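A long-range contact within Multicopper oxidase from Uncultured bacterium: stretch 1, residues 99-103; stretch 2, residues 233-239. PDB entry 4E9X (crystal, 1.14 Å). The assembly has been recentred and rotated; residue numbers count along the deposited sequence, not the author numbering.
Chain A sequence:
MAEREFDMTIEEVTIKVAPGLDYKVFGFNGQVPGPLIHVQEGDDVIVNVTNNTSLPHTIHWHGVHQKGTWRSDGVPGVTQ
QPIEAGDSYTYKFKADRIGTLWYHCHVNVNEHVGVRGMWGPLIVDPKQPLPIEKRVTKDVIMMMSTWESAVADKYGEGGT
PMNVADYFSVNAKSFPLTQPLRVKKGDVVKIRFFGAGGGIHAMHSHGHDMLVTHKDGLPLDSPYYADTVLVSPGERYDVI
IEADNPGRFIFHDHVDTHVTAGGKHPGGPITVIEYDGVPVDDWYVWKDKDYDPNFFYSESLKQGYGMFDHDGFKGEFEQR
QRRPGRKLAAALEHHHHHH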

# COMPACT_ATOMS: atom_id res chain seq x y z
N GLY A 99 7.62 -22.32 1.02
CA GLY A 99 7.73 -21.03 1.71
C GLY A 99 6.63 -20.76 2.71
O GLY A 99 5.88 -21.65 3.15
N THR A 100 6.49 -19.47 3.02
CA THR A 100 5.49 -19.00 3.92
C THR A 100 4.13 -18.92 3.22
O THR A 100 3.87 -17.96 2.46
N LEU A 101 3.29 -19.91 3.49
CA LEU A 101 1.92 -19.92 2.98
C LEU A 101 0.95 -19.74 4.14
O LEU A 101 1.37 -19.56 5.31
N TRP A 102 -0.35 -19.76 3.86
CA TRP A 102 -1.32 -19.67 4.96
C TRP A 102 -2.63 -20.28 4.51
O TRP A 102 -2.76 -20.67 3.37
N TYR A 103 -3.57 -20.37 5.43
CA TYR A 103 -4.83 -21.02 5.08
C TYR A 103 -5.92 -20.16 5.74
O TYR A 103 -5.69 -19.53 6.80
N PRO A 233 -3.33 -7.06 2.54
CA PRO A 233 -4.09 -8.34 2.62
C PRO A 233 -3.66 -9.37 1.59
O PRO A 233 -3.56 -9.15 0.39
N GLY A 234 -3.40 -10.59 2.13
CA GLY A 234 -3.01 -11.71 1.30
C GLY A 234 -1.51 -11.93 1.23
O GLY A 234 -1.07 -13.06 1.01
N GLU A 235 -0.74 -10.84 1.41
CA GLU A 235 0.70 -10.93 1.18
C GLU A 235 1.47 -11.57 2.32
O GLU A 235 1.03 -11.52 3.46
N ARG A 236 2.64 -12.12 1.99
CA ARG A 236 3.62 -12.43 3.04
C ARG A 236 4.95 -11.84 2.62
O ARG A 236 5.31 -11.76 1.44
N TYR A 237 5.71 -11.41 3.64
CA TYR A 237 7.10 -11.04 3.45
C TYR A 237 7.94 -11.78 4.49
O TYR A 237 7.53 -11.80 5.66
N ASP A 238 9.09 -12.35 4.10
CA ASP A 238 10.02 -12.88 5.06
C ASP A 238 11.21 -11.96 5.09
O ASP A 238 11.70 -11.53 4.05
N VAL A 239 11.70 -11.69 6.31
CA VAL A 239 12.88 -10.85 6.47
C VAL A 239 13.83 -11.57 7.44
O VAL A 239 13.47 -12.52 8.14

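The two stretches bury 294 Å² between them, both sides summed, and the backbones stay well apart: across the register, T100 CA lies 6.9 Å from R236 CA, and W102 CA lies 8.9 Å from G234 CA. Side chains must therefore bridge the gap, and the contact combines hydrogen bonds with carbon packing.

Along stretch 2, P233 points its CA-to-CB bond sideways and makes no contact. G234 contributes through its backbone. Its phi/psi of 96/-27 would jam a CB against the carbonyl O of the preceding residue, which by itself calls for glycine. Its own carbonyl faces W102, whose CA-to-CB bond points toward stretch 2 with chi1 p (63°) and chi2 at -55°. W102 NE1 lies 3.5 Å from G234 O with an N-H...O angle of 137°; distance and angle together make this a weak hydrogen bond. E235 points away, and its carboxylate OE2 instead accepts a hydrogen bond from Y237 OH at 2.7 Å, within stretch 2.

R236 is the centre of the contact, with 87 Å² covered by stretch 1, the largest share of any residue here. It points toward stretch 1 with chi1 m (-72°), then chi2 and chi3 both p (84° and 62°), so the chain is folded rather than extended. The guanidinium grips one carbonyl with two donors: R236 NE to T100 O is 2.9 Å at 155°, and R236 NH2 to T100 O is 3.2 Å at 138°, the shorter bond being also the straighter. T100 O lies near the guanidinium plane, as in-plane N-H donors require. The remaining nitrogen turns back on its own stretch, R236 NH1 donating to G234 O at 2.8 Å and 147°, so G234 O receives both this bond and the weak one from the indole. Carbon contacts fill in around the arginine: R236 CD meets W102 CD1 at 3.5 Å, with W102 CD1 also over one guanidinium face, and R236 CG lies 3.8 Å from T100 CG2. L101 points away at CB, yet its CD2 comes within 3.9 Å of R236 NH2, at the guanidinium edge.

Y237 points away, as alternation along an extended strand predicts, and D238 points toward stretch 1 again, with chi1 m (-60°). T100, also m (-53°), donates from OG1 to D238 OD1 at 2.7 Å. A water reinforces this link, accepting from T100 N at 3.0 Å and donating to D238 OD2 at 2.7 Å. V239 lies out of reach.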

# COMPACT_ATOMS: atom_id res chain seq x y z
CB THR A 100 5.84 -17.60 4.43
OG1 THR A 100 7.18 -17.64 4.96
CG2 THR A 100 4.88 -17.14 5.52
CB LEU A 101 1.62 -21.26 2.26
CG LEU A 101 2.74 -21.74 1.32
CD1 LEU A 101 2.30 -23.00 0.58
CD2 LEU A 101 3.16 -20.70 0.32
CB TRP A 102 -1.48 -18.25 5.43
CG TRP A 102 -2.02 -17.18 4.51
CD1 TRP A 102 -1.55 -16.82 3.29
CD2 TRP A 102 -3.13 -16.32 4.82
NE1 TRP A 102 -2.34 -15.77 2.80
CE2 TRP A 102 -3.30 -15.45 3.72
CE3 TRP A 102 -4.01 -16.18 5.91
CZ2 TRP A 102 -4.32 -14.49 3.70
CZ3 TRP A 102 -5.01 -15.23 5.90
CH2 TRP A 102 -5.16 -14.38 4.78
CB TYR A 103 -4.88 -22.52 5.48
CG TYR A 103 -4.77 -22.72 6.99
CD1 TYR A 103 -5.89 -22.72 7.81
CD2 TYR A 103 -3.52 -22.91 7.58
CE1 TYR A 103 -5.78 -22.90 9.18
CE2 TYR A 103 -3.38 -23.09 8.97
CZ TYR A 103 -4.50 -23.07 9.73
OH TYR A 103 -4.44 -23.23 11.11
CB PRO A 233 -5.53 -7.89 2.38
CG PRO A 233 -5.54 -6.49 3.00
CD PRO A 233 -4.24 -5.90 2.53
CB GLU A 235 1.30 -9.53 1.01
CG GLU A 235 0.69 -8.72 -0.15
CD GLU A 235 1.60 -7.50 -0.33
OE1 GLU A 235 1.39 -6.56 0.43
OE2 GLU A 235 2.53 -7.51 -1.13
CB ARG A 236 3.76 -13.95 3.28
CG ARG A 236 2.56 -14.55 4.00
CD ARG A 236 1.41 -14.94 3.07
NE ARG A 236 1.84 -15.95 2.12
CZ ARG A 236 1.55 -15.97 0.80
NH1 ARG A 236 0.80 -15.05 0.21
NH2 ARG A 236 2.06 -16.96 0.05
CB TYR A 237 7.33 -9.52 3.64
CG TYR A 237 6.73 -8.78 2.46
CD1 TYR A 237 7.52 -8.52 1.32
CD2 TYR A 237 5.39 -8.35 2.46
CE1 TYR A 237 6.98 -7.84 0.21
CE2 TYR A 237 4.86 -7.68 1.37
CZ TYR A 237 5.66 -7.44 0.25
OH TYR A 237 5.13 -6.77 -0.85
CB ASP A 238 10.54 -14.27 4.71
CG ASP A 238 9.57 -15.42 4.55
OD1 ASP A 238 8.34 -15.22 4.52
OD2 ASP A 238 10.08 -16.56 4.51
CB VAL A 239 12.53 -9.46 7.05
CG1 VAL A 239 11.46 -8.78 6.16
CG2 VAL A 239 12.07 -9.54 8.52
O HOH W 1 9.22 -18.35 2.66